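Local coordinates for esterase D (Cellvibrio japonicus, PDB 2W87), which probably cleaves feruloyl esters during plant cell wall breakdown, and through the family 35 carbohydrate-binding module described here binds glucuronic acid with the help of calcium, at residues A[19-24]-A[28-33]; A[70-73]-A[79-82]; A[83-88]-A[119-124]. All coordinates share one frame; numbering follows the deposited sequence.

Interaction 1: A[19-24]-A[28-33]; sequences DNNHTG and SGFANT. With CA (calcium ion), chain C; CA (calcium ion), chain D; GCU (alpha-D-glucopyranuronic acid), chain E.
With chi1 at -67°, Asp19 swings its carboxylate over beside its own backbone N, while Asn32, its CG anti to N (chi1 175°), extends its amide to meet it. The hydrogen bond from the amide is almost straight, with Asn32 ND2 2.8 Å from Asp19 OD2. That oxygen lies in the plane of the Asn32 amide, whereas ND2 meets it from above the carboxylate plane, the two groups standing nearly perpendicular (89°). Held this way, the amide turns its other end to the calcium ion, Asn32 OD1 binding it at 2.3 Å. Thr33 O, Asn35 and O4 and O6A of the glucuronic acid join in, so the metal bridges protein and sugar. Asp19 OD1 is taken by Thr17. The backbones form the end of a small antiparallel ladder, strands 16-19 and 30-33, in the calcium-dependent sugar site of this beta-sandwich module; Asp19 and Phe30 are a hydrogen-bonded pair, with Asp19 N 2.9 Å from Phe30 O and Phe30 N 2.8 Å from Asp19 O. Phe30 fills the bend of the loop: Asp19 O sits over one face of its ring, and Asn21 OD1 approaches the edge, 3.5 Å from Phe30 CZ. His22 CD2 packs obliquely on the same CZ, and His22 NE2 is hydrogen-bonded to sugar O2 at 2.8 Å and, at greater length, to O3. Trp91 stacks on the imidazole. Gly29 O binds a second calcium ion, 2.4 Å away.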
ATOM      1  N   ASP A  19       0.807  -9.121  10.400  1.00 12.85           N
ATOM      2  CA  ASP A  19       1.563 -10.307  10.721  1.00 13.68           C
ATOM      3  C   ASP A  19       3.047  -9.965  10.790  1.00 14.29           C
ATOM      4  O   ASP A  19       3.490  -8.883  10.356  1.00 12.98           O
ATOM      5  CB  ASP A  19       1.376 -11.384   9.644  1.00 13.64           C
ATOM      6  CG  ASP A  19      -0.008 -11.944   9.589  1.00 15.62           C
ATOM      7  OD1 ASP A  19      -0.895 -11.523  10.365  1.00 17.34           O
ATOM      8  OD2 ASP A  19      -0.201 -12.851   8.750  1.00 17.89           O
ATOM      9  N   ASN A  20       3.810 -10.912  11.333  1.00 15.39           N
ATOM     10  CA  ASN A  20       5.256 -10.754  11.490  1.00 15.71           C
ATOM     11  C   ASN A  20       5.998 -12.084  11.460  1.00 16.05           C
ATOM     12  O   ASN A  20       7.115 -12.182  11.971  1.00 17.57           O
ATOM     13  CB  ASN A  20       5.537 -10.078  12.817  1.00 16.76           C
ATOM     14  CG  ASN A  20       4.996 -10.889  14.016  1.00 16.79           C
ATOM     15  OD1 ASN A  20       4.515 -12.045  13.877  1.00 19.00           O
ATOM     16  ND2 ASN A  20       5.055 -10.288  15.174  1.00 18.75           N
ATOM     17  N   ASN A  21       5.404 -13.088  10.831  1.00 16.18           N
ATOM     18  CA  ASN A  21       5.934 -14.460  10.837  1.00 16.17           C
ATOM     19  C   ASN A  21       6.804 -14.812   9.624  1.00 16.03           C
ATOM     20  O   ASN A  21       7.108 -15.985   9.391  1.00 16.92           O
ATOM     21  CB  ASN A  21       4.786 -15.465  10.938  1.00 16.42           C
ATOM     22  CG  ASN A  21       3.874 -15.425   9.733  1.00 17.36           C
ATOM     23  OD1 ASN A  21       3.672 -14.368   9.148  1.00 15.66           O
ATOM     24  ND2 ASN A  21       3.325 -16.578   9.350  1.00 20.69           N
ATOM     25  N   HIS A  22       7.179 -13.816   8.840  1.00 15.11           N
ATOM     26  CA  HIS A  22       8.191 -13.982   7.801  1.00 14.71           C
ATOM     27  C   HIS A  22       9.201 -12.865   7.991  1.00 14.73           C
ATOM     28  O   HIS A  22       8.815 -11.722   8.157  1.00 15.22           O
ATOM     29  CB  HIS A  22       7.583 -13.834   6.401  1.00 15.06           C
ATOM     30  CG  HIS A  22       6.529 -14.842   6.079  1.00 14.64           C
ATOM     31  ND1 HIS A  22       6.787 -16.195   6.030  1.00 17.55           N
ATOM     32  CD2 HIS A  22       5.228 -14.688   5.737  1.00 14.54           C
ATOM     33  CE1 HIS A  22       5.680 -16.834   5.690  1.00 17.42           C
ATOM     34  NE2 HIS A  22       4.716 -15.942   5.518  1.00 14.98           N
ATOM     35  N   THR A  23      10.489 -13.178   7.926  1.00 13.77           N
ATOM     36  CA  THR A  23      11.498 -12.161   8.148  1.00 13.68           C
ATOM     37  C   THR A  23      11.566 -11.148   7.013  1.00 13.23           C
ATOM     38  O   THR A  23      11.089 -11.399   5.918  1.00 11.76           O
ATOM     39  CB  THR A  23      12.880 -12.819   8.343  1.00 13.44           C
ATOM     40  OG1 THR A  23      13.192 -13.628   7.205  1.00 13.87           O
ATOM     41  CG2 THR A  23      12.885 -13.692   9.628  1.00 13.36           C
ATOM     42  N   GLY A  24      12.132  -9.988   7.312  1.00 12.88           N
ATOM     43  CA  GLY A  24      12.587  -9.034   6.301  1.00 13.98           C
ATOM     44  C   GLY A  24      11.755  -7.765   6.195  1.00 13.83           C
ATOM     45  O   GLY A  24      12.113  -6.868   5.448  1.00 13.80           O
ATOM     46  N   SER A  28       6.772  -3.016  12.817  1.00 14.40           N
ATOM     47  CA  SER A  28       6.387  -4.136  13.642  1.00 15.13           C
ATOM     48  C   SER A  28       5.841  -5.334  12.842  1.00 14.08           C
ATOM     49  O   SER A  28       5.541  -6.394  13.411  1.00 14.38           O
ATOM     50  CB  SER A  28       5.378  -3.698  14.696  1.00 15.16           C
ATOM     51  OG  SER A  28       4.249  -3.086  14.089  1.00 16.79           O
ATOM     52  N   GLY A  29       5.727  -5.192  11.522  1.00 13.13           N
ATOM     53  CA  GLY A  29       5.230  -6.299  10.710  1.00 11.98           C
ATOM     54  C   GLY A  29       4.878  -5.915   9.278  1.00 11.43           C
ATOM     55  O   GLY A  29       5.517  -5.066   8.667  1.00 10.47           O
ATOM     56  N   PHE A  30       3.846  -6.566   8.765  1.00 10.34           N
ATOM     57  CA  PHE A  30       3.370  -6.338   7.412  1.00  9.87           C
ATOM     58  C   PHE A  30       1.886  -6.638   7.353  1.00  9.74           C
ATOM     59  O   PHE A  30       1.359  -7.369   8.191  1.00  9.46           O
ATOM     60  CB  PHE A  30       4.138  -7.208   6.422  1.00  9.81           C
ATOM     61  CG  PHE A  30       4.172  -8.675   6.774  1.00 10.42           C
ATOM     62  CD1 PHE A  30       3.138  -9.521   6.416  1.00  9.98           C
ATOM     63  CD2 PHE A  30       5.253  -9.213   7.453  1.00 10.42           C
ATOM     64  CE1 PHE A  30       3.183 -10.860   6.727  1.00 11.25           C
ATOM     65  CE2 PHE A  30       5.309 -10.547   7.758  1.00 10.99           C
ATOM     66  CZ  PHE A  30       4.277 -11.378   7.397  1.00  9.96           C
ATOM     67  N   ALA A  31       1.197  -6.016   6.412  1.00  9.11           N
ATOM     68  CA  ALA A  31      -0.236  -6.246   6.239  1.00 10.01           C
ATOM     69  C   ALA A  31      -0.417  -7.482   5.353  1.00  9.88           C
ATOM     70  O   ALA A  31       0.119  -7.562   4.232  1.00 10.41           O
ATOM     71  CB  ALA A  31      -0.901  -5.019   5.604  1.00 10.58           C
ATOM     72  N   ASN A  32      -1.210  -8.430   5.846  1.00 10.18           N
ATOM     73  CA  ASN A  32      -1.521  -9.661   5.135  1.00 10.56           C
ATOM     74  C   ASN A  32      -3.015  -9.710   4.802  1.00 10.50           C
ATOM     75  O   ASN A  32      -3.836  -9.980   5.674  1.00 12.01           O
ATOM     76  CB  ASN A  32      -1.158 -10.851   6.024  1.00 10.77           C
ATOM     77  CG  ASN A  32      -1.565 -12.184   5.430  1.00 10.67           C
ATOM     78  OD1 ASN A  32      -2.080 -12.253   4.303  1.00 11.18           O
ATOM     79  ND2 ASN A  32      -1.322 -13.265   6.192  1.00 13.68           N
ATOM     80  N   THR A  33      -3.374  -9.414   3.563  1.00 10.81           N
ATOM     81  CA  THR A  33      -4.789  -9.432   3.170  1.00 10.66           C
ATOM     82  C   THR A  33      -5.365 -10.844   3.168  1.00 11.50           C
ATOM     83  O   THR A  33      -4.663 -11.817   2.865  1.00 10.65           O
ATOM     84  CB  THR A  33      -5.032  -8.856   1.751  1.00 10.74           C
ATOM     85  OG1 THR A  33      -4.248  -9.572   0.784  1.00 11.49           O
ATOM     86  CG2 THR A  33      -4.708  -7.370   1.714  1.00 11.38           C
TER
HETATM   87 CA    CA C1148      -2.770 -13.140   2.250  1.00 11.65          CA
HETATM   88 CA    CA D1149       6.066  -2.827   8.047  1.00 10.97          CA
HETATM   89  C1  GCU E1150       0.807 -17.966   3.360  1.00 15.59           C
HETATM   90  C2  GCU E1150       1.795 -16.930   3.896  1.00 14.65           C
HETATM   91  C3  GCU E1150       1.052 -15.627   4.172  1.00 13.66           C
HETATM   92  C4  GCU E1150       0.469 -15.131   2.865  1.00 13.16           C
HETATM   93  C5  GCU E1150      -0.449 -16.225   2.300  1.00 14.00           C
HETATM   94  C6  GCU E1150      -1.042 -15.845   0.950  1.00 13.94           C
HETATM   95  O1  GCU E1150      -0.193 -18.131   4.365  1.00 18.63           O
HETATM   96  O2  GCU E1150       2.366 -17.403   5.105  1.00 16.32           O
HETATM   97  O3  GCU E1150       1.927 -14.640   4.722  1.00 12.84           O
HETATM   98  O4  GCU E1150      -0.313 -13.923   3.046  1.00 14.93           O
HETATM   99  O5  GCU E1150       0.287 -17.433   2.110  1.00 14.90           O
HETATM  100  O6A GCU E1150      -1.559 -14.721   0.877  1.00 13.26           O
HETATM  101  O6B GCU E1150      -0.995 -16.665   0.002  1.00 14.19           O
HETATM  102  O   HOH W   1       6.664  -8.063  15.150  1.00 19.25           O
HETATM  103  O   HOH W   2      -3.400 -12.265   0.030  1.00 11.80           O
HETATM  104  O   HOH W   3      -3.716 -14.821   3.733  1.00 14.75           O
HETATM  105  O   HOH W   4      -1.290 -11.253   1.640  1.00 11.39           O

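Interaction 2: A[70-73]-A[79-82]; sequences SLVI and GNYT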
ATOM      1  N   SER A  70      -5.319  -2.634  -7.456  1.00 12.09           N
ATOM      2  CA  SER A  70      -5.924  -1.395  -7.884  0.60 12.95           C
ATOM      3  C   SER A  70      -5.635  -0.395  -6.774  1.00 12.91           C
ATOM      4  O   SER A  70      -5.790  -0.712  -5.617  1.00 13.17           O
ATOM      5  CB  SER A  70      -7.429  -1.582  -8.054  0.60 13.15           C
ATOM      6  OG  SER A  70      -8.076  -0.339  -8.097  0.60 16.00           O
ATOM      7  N   LEU A  71      -5.189   0.795  -7.124  1.00 12.29           N
ATOM      8  CA  LEU A  71      -4.897   1.791  -6.102  1.00 12.64           C
ATOM      9  C   LEU A  71      -5.783   2.986  -6.385  1.00 13.08           C
ATOM     10  O   LEU A  71      -5.690   3.571  -7.462  1.00 12.72           O
ATOM     11  CB  LEU A  71      -3.418   2.192  -6.121  1.00 13.31           C
ATOM     12  CG  LEU A  71      -3.064   3.138  -4.951  1.00 14.15           C
ATOM     13  CD1 LEU A  71      -1.680   2.901  -4.422  1.00 17.79           C
ATOM     14  CD2 LEU A  71      -3.249   4.586  -5.308  1.00 15.11           C
ATOM     15  N   VAL A  72      -6.646   3.339  -5.431  1.00 12.64           N
ATOM     16  CA  VAL A  72      -7.595   4.442  -5.635  0.50 12.86           C
ATOM     17  C   VAL A  72      -7.401   5.489  -4.551  1.00 13.25           C
ATOM     18  O   VAL A  72      -7.027   5.176  -3.422  1.00 13.24           O
ATOM     19  CB  VAL A  72      -9.087   3.985  -5.704  0.50 12.74           C
ATOM     20  CG1 VAL A  72      -9.272   2.951  -6.817  0.50 13.33           C
ATOM     21  CG2 VAL A  72      -9.589   3.426  -4.347  0.50 11.47           C
ATOM     22  N   ILE A  73      -7.632   6.744  -4.914  1.00 13.41           N
ATOM     23  CA  ILE A  73      -7.527   7.843  -3.974  1.00 14.38           C
ATOM     24  C   ILE A  73      -8.935   8.351  -3.699  1.00 14.77           C
ATOM     25  O   ILE A  73      -9.697   8.652  -4.629  1.00 15.37           O
ATOM     26  CB  ILE A  73      -6.640   8.939  -4.518  1.00 15.10           C
ATOM     27  CG1 ILE A  73      -5.245   8.382  -4.801  1.00 17.38           C
ATOM     28  CG2 ILE A  73      -6.555  10.090  -3.559  1.00 15.99           C
ATOM     29  CD1 ILE A  73      -4.275   9.427  -5.312  1.00 20.84           C
ATOM     30  N   GLY A  79      -8.826   9.442  -8.193  1.00 20.99           N
ATOM     31  CA  GLY A  79      -7.812   8.730  -8.991  1.00 19.87           C
ATOM     32  C   GLY A  79      -7.872   7.226  -8.867  1.00 18.33           C
ATOM     33  O   GLY A  79      -8.102   6.702  -7.772  1.00 17.66           O
ATOM     34  N   ASN A  80      -7.671   6.544  -9.999  1.00 16.54           N
ATOM     35  CA  ASN A  80      -7.684   5.096 -10.094  1.00 15.73           C
ATOM     36  C   ASN A  80      -6.451   4.588 -10.847  1.00 13.62           C
ATOM     37  O   ASN A  80      -6.250   4.930 -11.976  1.00 12.80           O
ATOM     38  CB  ASN A  80      -8.946   4.613 -10.783  1.00 16.19           C
ATOM     39  CG  ASN A  80     -10.211   5.049 -10.054  1.00 20.50           C
ATOM     40  OD1 ASN A  80     -10.779   4.288  -9.289  1.00 23.76           O
ATOM     41  ND2 ASN A  80     -10.649   6.289 -10.288  1.00 25.40           N
ATOM     42  N   TYR A  81      -5.608   3.810 -10.173  1.00 12.67           N
ATOM     43  CA  TYR A  81      -4.311   3.430 -10.695  1.00 12.91           C
ATOM     44  C   TYR A  81      -4.147   1.938 -10.604  1.00 12.46           C
ATOM     45  O   TYR A  81      -4.864   1.266  -9.843  1.00 13.26           O
ATOM     46  CB  TYR A  81      -3.204   4.075  -9.864  1.00 13.30           C
ATOM     47  CG  TYR A  81      -3.177   5.588  -9.899  1.00 13.05           C
ATOM     48  CD1 TYR A  81      -2.365   6.251 -10.800  1.00 13.29           C
ATOM     49  CD2 TYR A  81      -3.927   6.342  -9.006  1.00 13.45           C
ATOM     50  CE1 TYR A  81      -2.321   7.627 -10.834  1.00 13.44           C
ATOM     51  CE2 TYR A  81      -3.907   7.707  -9.054  1.00 14.88           C
ATOM     52  CZ  TYR A  81      -3.086   8.339  -9.960  1.00 14.99           C
ATOM     53  OH  TYR A  81      -3.054   9.715 -10.003  1.00 16.81           O
ATOM     54  N   THR A  82      -3.177   1.417 -11.345  1.00 11.49           N
ATOM     55  CA  THR A  82      -2.891  -0.008 -11.333  1.00 12.79           C
ATOM     56  C   THR A  82      -1.487  -0.201 -10.779  1.00 13.32           C
ATOM     57  O   THR A  82      -0.601   0.556 -11.144  1.00 15.45           O
ATOM     58  CB  THR A  82      -3.005  -0.596 -12.750  1.00 12.25           C
ATOM     59  OG1 THR A  82      -2.089   0.078 -13.628  1.00 11.60           O
ATOM     60  CG2 THR A  82      -4.435  -0.431 -13.276  1.00 13.27           C
TER
HETATM   61  O   HOH W   5      -7.717   0.829 -10.399  1.00 19.92           O
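Backbone hydrogen bonds carry most of the pairing between Leu71 and Tyr81, which form a hydrogen-bonded antiparallel pair. Leu71 N is 2.8 Å from Tyr81 O, and Tyr81 N returns to Leu71 O at 2.7 Å. A third bond, Ile73 N to Gly79 O at 2.9 Å, continues the ladder toward the turn. Weaker CA-H...O contacts flank it: Val72 CA lies 3.2 Å from Gly79 O, and Ser70 CA also faces Tyr81 O. A water donates to Tyr81 O, giving that carbonyl a second donor; its other link, to Ser70 OG, holds for one of the two conformers of that serine. The two strands, 69-73 and 80-83, make a beta hairpin, and strand 69-73 pairs through its other edge with strand 106-114 in the larger sheet of the sandwich. Apolar contacts gather on the face bearing Leu71 and Tyr81. With its CG beside the backbone N (chi1 -63°), the phenol ring lies alongside the neighbouring strand, edge toward it; Leu71 O meets that edge in plane, Leu71 CD2 lies 4.1 Å from Tyr81 CD2, and Ile73 CD1 approaches Tyr81 CE2 obliquely. Strand 95-103 receives the far end of the ring, its hydroxyl being hydrogen-bonded to Asp102 N. Val72 and Asn80 pair on the other face, where Asn80 ND2 is bonded to Gly76 O.

Interaction 3: A[83-88]-A[119-124]; sequences VSLPTT and GLPNID. With CA (calcium ion), chain D; GCU (alpha-D-glucopyranuronic acid), chain E.
Leu85 and Pro121 meet in the interior of the beta-sandwich, where the loop that follows strand 80-83 passes close to the residues leading into strand 122-129. The contact is small, buried and wholly apolar. Leu85 contributes the larger share: its CB is directed at the other segment, and with CG beside the backbone N (chi1 -64°) and the chain then extended, CD1 is carried onto the proline. There Leu85 CD1 lies 3.5 Å from Pro121 CD and 3.8 Å from Pro121 CG, while higher up the side chain Leu85 CB rests 3.7 Å from Pro121 CG. The leucine therefore lies against the CG-CD side of the pyrrolidine ring with two of its carbons, the two side chains crossing at about a right angle.

Pro121 likewise has its ring carbons on the side of Leu85, and its CG is approached by both CB and CD1 of the leucine while its CD meets CD1 alone. Tyr59 of strand 51-60 is a further neighbour of both residues, and Ala97 of strand 95-103 also packs on Leu85, so strands of the four-stranded sheet help enclose the pair. Leu112 and Ala114 of strand 106-114 lie against Leu120, bringing in the other sheet.

Beyond the proline the chain enters the functional sites: Asn122 belongs to the glucuronic acid pocket, and Asp124 grips a calcium ion twice, through its backbone O and its carboxylate OD1, each 2.4 Å from the metal. Leu120, on the other side of Pro121 in sequence, takes a smaller part in the apolar contact. Its CB points neither toward nor away from 83-88, but the end of the side chain comes nearer, and Leu120 CD2 reaches Leu85 CD1 at 4.1 Å.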
ATOM      1  N   VAL A  83      -1.285  -1.190  -9.892  1.00 13.42           N
ATOM      2  CA  VAL A  83       0.027  -1.468  -9.315  1.00 14.14           C
ATOM      3  C   VAL A  83       0.374  -2.912  -9.629  1.00 13.40           C
ATOM      4  O   VAL A  83      -0.365  -3.811  -9.278  1.00 13.31           O
ATOM      5  CB  VAL A  83       0.047  -1.255  -7.780  1.00 14.16           C
ATOM      6  CG1 VAL A  83       1.418  -1.510  -7.208  1.00 15.40           C
ATOM      7  CG2 VAL A  83      -0.395   0.166  -7.425  1.00 14.81           C
ATOM      8  N   SER A  84       1.481  -3.111 -10.328  1.00 13.46           N
ATOM      9  CA  SER A  84       1.923  -4.454 -10.707  1.00 13.65           C
ATOM     10  C   SER A  84       2.725  -5.044  -9.573  1.00 13.34           C
ATOM     11  O   SER A  84       3.688  -4.419  -9.116  1.00 12.73           O
ATOM     12  CB  SER A  84       2.807  -4.385 -11.943  1.00 15.02           C
ATOM     13  OG  SER A  84       2.102  -3.821 -13.030  1.00 17.63           O
ATOM     14  N   LEU A  85       2.374  -6.258  -9.173  1.00 12.22           N
ATOM     15  CA  LEU A  85       2.964  -6.915  -8.010  1.00 11.32           C
ATOM     16  C   LEU A  85       3.326  -8.375  -8.351  1.00 11.61           C
ATOM     17  O   LEU A  85       2.668  -9.322  -7.932  1.00 10.70           O
ATOM     18  CB  LEU A  85       1.978  -6.825  -6.847  1.00 11.25           C
ATOM     19  CG  LEU A  85       1.675  -5.393  -6.354  1.00 10.44           C
ATOM     20  CD1 LEU A  85       0.488  -5.377  -5.349  1.00 10.68           C
ATOM     21  CD2 LEU A  85       2.891  -4.746  -5.724  1.00 11.86           C
ATOM     22  N   PRO A  86       4.411  -8.557  -9.100  1.00 11.42           N
ATOM     23  CA  PRO A  86       4.880  -9.880  -9.478  1.00 11.81           C
ATOM     24  C   PRO A  86       5.423 -10.681  -8.316  1.00 12.55           C
ATOM     25  O   PRO A  86       5.628 -10.164  -7.229  1.00 12.39           O
ATOM     26  CB  PRO A  86       5.972  -9.584 -10.537  1.00 12.10           C
ATOM     27  CG  PRO A  86       6.417  -8.200 -10.227  1.00 12.26           C
ATOM     28  CD  PRO A  86       5.246  -7.480  -9.654  1.00 11.43           C
ATOM     29  N   THR A  87       5.631 -11.972  -8.528  1.00 12.86           N
ATOM     30  CA  THR A  87       6.203 -12.786  -7.468  0.60 13.55           C
ATOM     31  C   THR A  87       7.581 -12.248  -7.083  1.00 13.64           C
ATOM     32  O   THR A  87       8.295 -11.689  -7.920  1.00 14.50           O
ATOM     33  CB  THR A  87       6.312 -14.248  -7.875  0.60 13.33           C
ATOM     34  OG1 THR A  87       6.984 -14.961  -6.831  0.60 14.68           O
ATOM     35  CG2 THR A  87       7.077 -14.392  -9.185  0.60 13.93           C
ATOM     36  N   THR A  88       7.938 -12.398  -5.807  1.00 13.52           N
ATOM     37  CA  THR A  88       9.280 -12.053  -5.317  1.00 13.83           C
ATOM     38  C   THR A  88      10.125 -13.299  -5.070  1.00 14.38           C
ATOM     39  O   THR A  88      11.316 -13.187  -4.761  1.00 15.16           O
ATOM     40  CB  THR A  88       9.214 -11.259  -4.006  1.00 13.08           C
ATOM     41  OG1 THR A  88       8.581 -12.058  -2.999  1.00 12.90           O
ATOM     42  CG2 THR A  88       8.427  -9.965  -4.200  1.00 12.70           C
ATOM     43  N   GLY A 119      -5.835 -12.291  -3.325  1.00 12.88           N
ATOM     44  CA  GLY A 119      -5.614 -11.146  -2.463  1.00 12.25           C
ATOM     45  C   GLY A 119      -4.342 -10.439  -2.897  1.00 11.44           C
ATOM     46  O   GLY A 119      -3.840 -10.639  -4.013  1.00 11.06           O
ATOM     47  N   LEU A 120      -3.814  -9.591  -2.024  1.00 11.07           N
ATOM     48  CA  LEU A 120      -2.567  -8.900  -2.298  1.00 11.00           C
ATOM     49  C   LEU A 120      -1.348  -9.707  -1.880  1.00 10.99           C
ATOM     50  O   LEU A 120      -1.457 -10.695  -1.171  1.00 11.70           O
ATOM     51  CB  LEU A 120      -2.545  -7.556  -1.553  1.00 10.91           C
ATOM     52  CG  LEU A 120      -3.487  -6.474  -2.070  1.00  9.43           C
ATOM     53  CD1 LEU A 120      -3.420  -5.242  -1.106  1.00 10.11           C
ATOM     54  CD2 LEU A 120      -3.126  -6.064  -3.488  1.00 10.13           C
ATOM     55  N   PRO A 121      -0.158  -9.260  -2.309  1.00 10.90           N
ATOM     56  CA  PRO A 121       1.013  -9.761  -1.622  1.00 11.49           C
ATOM     57  C   PRO A 121       0.989  -9.250  -0.179  1.00 10.64           C
ATOM     58  O   PRO A 121       0.096  -8.464   0.187  1.00 10.56           O
ATOM     59  CB  PRO A 121       2.168  -9.107  -2.375  1.00 11.28           C
ATOM     60  CG  PRO A 121       1.615  -8.480  -3.552  1.00 12.42           C
ATOM     61  CD  PRO A 121       0.170  -8.226  -3.295  1.00 11.86           C
ATOM     62  N   ASN A 122       1.939  -9.692   0.635  1.00 10.30           N
ATOM     63  CA  ASN A 122       2.115  -9.095   1.954  1.00  9.80           C
ATOM     64  C   ASN A 122       2.747  -7.720   1.773  1.00  9.88           C
ATOM     65  O   ASN A 122       3.714  -7.583   1.020  1.00  9.94           O
ATOM     66  CB  ASN A 122       3.000  -9.997   2.812  1.00 10.16           C
ATOM     67  CG  ASN A 122       2.299 -11.284   3.243  1.00 10.31           C
ATOM     68  OD1 ASN A 122       1.060 -11.364   3.276  1.00 10.09           O
ATOM     69  ND2 ASN A 122       3.087 -12.279   3.624  1.00 10.46           N
ATOM     70  N   ILE A 123       2.210  -6.703   2.444  1.00  9.94           N
ATOM     71  CA  ILE A 123       2.634  -5.311   2.229  1.00  9.65           C
ATOM     72  C   ILE A 123       3.363  -4.795   3.453  1.00  9.85           C
ATOM     73  O   ILE A 123       2.789  -4.660   4.531  1.00  8.84           O
ATOM     74  CB  ILE A 123       1.430  -4.377   1.937  1.00 10.19           C
ATOM     75  CG1 ILE A 123       0.576  -4.939   0.783  1.00 10.36           C
ATOM     76  CG2 ILE A 123       1.893  -2.927   1.764  1.00 10.22           C
ATOM     77  CD1 ILE A 123       1.279  -5.068  -0.547  1.00  9.49           C
ATOM     78  N   ASP A 124       4.632  -4.473   3.281  1.00  9.75           N
ATOM     79  CA  ASP A 124       5.447  -4.036   4.421  1.00  9.57           C
ATOM     80  C   ASP A 124       5.222  -2.592   4.792  1.00 10.05           C
ATOM     81  O   ASP A 124       5.103  -2.252   5.973  1.00  9.23           O
ATOM     82  CB  ASP A 124       6.924  -4.228   4.098  1.00 10.00           C
ATOM     83  CG  ASP A 124       7.836  -3.782   5.210  1.00  9.84           C
ATOM     84  OD1 ASP A 124       7.456  -3.885   6.393  1.00 10.42           O
ATOM     85  OD2 ASP A 124       8.976  -3.380   4.903  1.00 12.54           O
TER
HETATM   86 CA    CA D1149       6.066  -2.827   8.047  1.00 10.97          CA
HETATM   87  C1  GCU E1150       0.807 -17.966   3.360  1.00 15.59           C
HETATM   88  C2  GCU E1150       1.795 -16.930   3.896  1.00 14.65           C
HETATM   89  C3  GCU E1150       1.052 -15.627   4.172  1.00 13.66           C
HETATM   90  C4  GCU E1150       0.469 -15.131   2.865  1.00 13.16           C
HETATM   91  C5  GCU E1150      -0.449 -16.225   2.300  1.00 14.00           C
HETATM   92  C6  GCU E1150      -1.042 -15.845   0.950  1.00 13.94           C
HETATM   93  O1  GCU E1150      -0.193 -18.131   4.365  1.00 18.63           O
HETATM   94  O2  GCU E1150       2.366 -17.403   5.105  1.00 16.32           O
HETATM   95  O3  GCU E1150       1.927 -14.640   4.722  1.00 12.84           O
HETATM   96  O4  GCU E1150      -0.313 -13.923   3.046  1.00 14.93           O
HETATM   97  O5  GCU E1150       0.287 -17.433   2.110  1.00 14.90           O
HETATM   98  O6A GCU E1150      -1.559 -14.721   0.877  1.00 13.26           O
HETATM   99  O6B GCU E1150      -0.995 -16.665   0.002  1.00 14.19           O

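The three contacts follow one another along the chain within one carbohydrate-binding module. Interactions 1 and 2 lie on opposite sides of its centre, their own centres about 24 Å apart, and do not touch. Interaction 3 lies between them, its centre about 13 Å from that of interaction 1 and about 15 Å from that of interaction 2. Ala31 N with Ile123 O, and Thr33 OG1 with Leu120 N, probably form hydrogen bonds between 28-33 and 119-124, which also share a calcium ion and the bound glucuronic acid. The hairpin belongs to the six-stranded sheet and strand 122-129 to the four-stranded one; strand 80-83 runs directly into 83-88, and Leu71 packs on Val83.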